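Local coordinates for adhesion and penetration protein autotransporter (Haemophilus influenzae, PDB 3SYJ) that promotes adherence to and invasion of host cells and bacterial aggregation, and is probably also a serine protease, at residues Asp132-Met137 with Leu233-Leu238. Numbering follows the deposited sequence.
Sequences DMTSNM and LINGIL
T134 reaches across to strand 231-238 with both branches of its side chain. CG2, anti to its own carbonyl carbon, rests 3.7 Å from L233 CB and nearly as close to CD1, while OG1, set between backbone N and carbonyl carbon (chi1 53°), comes within 3.1 Å of N235 OD1. N235 CG lies anti to its backbone N (chi1 -175°), and chi2 of 32° turns OD1 to the hydroxyl; the two side chains cross at a slant. On the backbone, I234 N donates to D132 O at 3.0 Å and T134 N to I234 O at 3.1 Å, so the loop runs parallel to the strand for a single bridge, M133 with I234. The side chains of these two run alongside each other in the same direction, CG to CG2 at 3.9 Å; M133 touches V63 and I234 touches A61, both of strand 61-64. One residue earlier in both segments, L233 CD2 presses on D132 CB at 3.3 Å. Strand 221-226 pairs with 231-238, with a classic beta bulge at N235 and G236 opposite M222; its I224 touches both T134 and N235. In this chymotrypsin-like (PA clan) protease domain, two directed backbone bonds thus fix the loop's register on the strand, while buried apolar contacts and the polar T134-N235 approach pack the side chains between them.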
loop_
_atom_site.group_PDB
_atom_site.type_symbol
_atom_site.label_atom_id
_atom_site.label_comp_id
_atom_site.label_asym_id
_atom_site.label_seq_id
_atom_site.Cartn_x
_atom_site.Cartn_y
_atom_site.Cartn_z
ATOM N N ASP A 132 57.870 -16.844 -13.801
ATOM C CA ASP A 132 59.018 -17.447 -13.147
ATOM C C ASP A 132 59.525 -18.645 -13.931
ATOM O O ASP A 132 58.760 -19.298 -14.649
ATOM C CB ASP A 132 58.663 -17.879 -11.723
ATOM C CG ASP A 132 58.401 -16.706 -10.804
ATOM O OD1 ASP A 132 58.604 -15.555 -11.241
ATOM O OD2 ASP A 132 57.995 -16.938 -9.649
ATOM N N MET A 133 60.819 -18.928 -13.778
ATOM C CA MET A 133 61.449 -20.110 -14.352
ATOM C C MET A 133 61.507 -21.307 -13.386
ATOM O O MET A 133 61.592 -21.138 -12.166
ATOM C CB MET A 133 62.873 -19.775 -14.771
ATOM C CG MET A 133 62.984 -18.651 -15.764
ATOM S SD MET A 133 64.688 -18.513 -16.299
ATOM C CE MET A 133 64.535 -17.324 -17.620
ATOM N N THR A 134 61.468 -22.520 -13.937
ATOM C CA THR A 134 61.772 -23.708 -13.148
ATOM C C THR A 134 63.270 -23.663 -12.866
ATOM O O THR A 134 64.025 -23.051 -13.624
ATOM C CB THR A 134 61.378 -25.027 -13.876
ATOM O OG1 THR A 134 61.958 -25.061 -15.187
ATOM C CG2 THR A 134 59.869 -25.142 -13.989
ATOM N N SER A 135 63.708 -24.289 -11.780
ATOM C CA SER A 135 65.091 -24.103 -11.348
ATOM C C SER A 135 65.988 -25.328 -11.519
ATOM O O SER A 135 67.212 -25.212 -11.492
ATOM C CB SER A 135 65.129 -23.625 -9.901
ATOM O OG SER A 135 64.411 -24.514 -9.072
ATOM N N ASN A 136 65.384 -26.497 -11.696
ATOM C CA ASN A 136 66.146 -27.735 -11.813
ATOM C C ASN A 136 66.509 -28.004 -13.263
ATOM O O ASN A 136 65.686 -27.813 -14.158
ATOM C CB ASN A 136 65.332 -28.894 -11.243
ATOM C CG ASN A 136 66.186 -30.101 -10.885
ATOM O OD1 ASN A 136 67.044 -30.528 -11.657
ATOM N ND2 ASN A 136 65.932 -30.672 -9.708
ATOM N N MET A 137 67.741 -28.432 -13.502
ATOM C CA MET A 137 68.183 -28.708 -14.866
ATOM C C MET A 137 68.031 -30.186 -15.251
ATOM O O MET A 137 68.255 -30.566 -16.404
ATOM C CB MET A 137 69.622 -28.240 -15.079
ATOM C CG MET A 137 69.850 -26.767 -14.773
ATOM S SD MET A 137 68.895 -25.650 -15.820
ATOM C CE MET A 137 69.382 -26.197 -17.445
ATOM N N LEU A 233 54.994 -22.057 -14.470
ATOM C CA LEU A 233 56.398 -21.691 -14.629
ATOM C C LEU A 233 56.773 -21.987 -16.056
ATOM O O LEU A 233 56.228 -22.923 -16.652
ATOM C CB LEU A 233 57.285 -22.524 -13.700
ATOM C CG LEU A 233 57.092 -22.325 -12.197
ATOM C CD1 LEU A 233 57.535 -23.545 -11.418
ATOM C CD2 LEU A 233 57.868 -21.117 -11.751
ATOM N N ILE A 234 57.680 -21.207 -16.629
ATOM C CA ILE A 234 58.218 -21.614 -17.911
ATOM C C ILE A 234 59.221 -22.724 -17.627
ATOM O O ILE A 234 60.048 -22.603 -16.720
ATOM C CB ILE A 234 58.850 -20.463 -18.735
ATOM C CG1 ILE A 234 59.421 -21.038 -20.037
ATOM C CG2 ILE A 234 59.921 -19.739 -17.942
ATOM C CD1 ILE A 234 59.797 -20.014 -21.062
ATOM N N ASN A 235 59.124 -23.820 -18.377
ATOM C CA ASN A 235 59.962 -24.987 -18.120
ATOM C C ASN A 235 61.052 -25.153 -19.164
ATOM O O ASN A 235 62.151 -25.591 -18.855
ATOM C CB ASN A 235 59.100 -26.249 -18.024
ATOM C CG ASN A 235 59.898 -27.488 -17.633
ATOM O OD1 ASN A 235 60.883 -27.412 -16.891
ATOM N ND2 ASN A 235 59.463 -28.638 -18.127
ATOM N N GLY A 236 60.756 -24.798 -20.405
ATOM C CA GLY A 236 61.742 -24.960 -21.452
ATOM C C GLY A 236 61.392 -24.229 -22.724
ATOM O O GLY A 236 60.307 -23.643 -22.850
ATOM N N ILE A 237 62.320 -24.259 -23.672
ATOM C CA ILE A 237 62.091 -23.646 -24.975
ATOM C C ILE A 237 62.266 -24.682 -26.084
ATOM O O ILE A 237 63.172 -25.519 -26.032
ATOM C CB ILE A 237 63.041 -22.468 -25.198
ATOM C CG1 ILE A 237 64.492 -22.912 -24.985
ATOM C CG2 ILE A 237 62.687 -21.329 -24.238
ATOM C CD1 ILE A 237 65.508 -21.833 -25.319
ATOM N N LEU A 238 61.386 -24.635 -27.079
ATOM C CA LEU A 238 61.390 -25.655 -28.118
ATOM C C LEU A 238 62.640 -25.548 -28.974
ATOM O O LEU A 238 62.970 -24.478 -29.480
ATOM C CB LEU A 238 60.122 -25.596 -28.982
ATOM C CG LEU A 238 59.892 -26.764 -29.953
ATOM C CD1 LEU A 238 58.423 -27.082 -30.168
ATOM C CD2 LEU A 238 60.563 -26.476 -31.280
#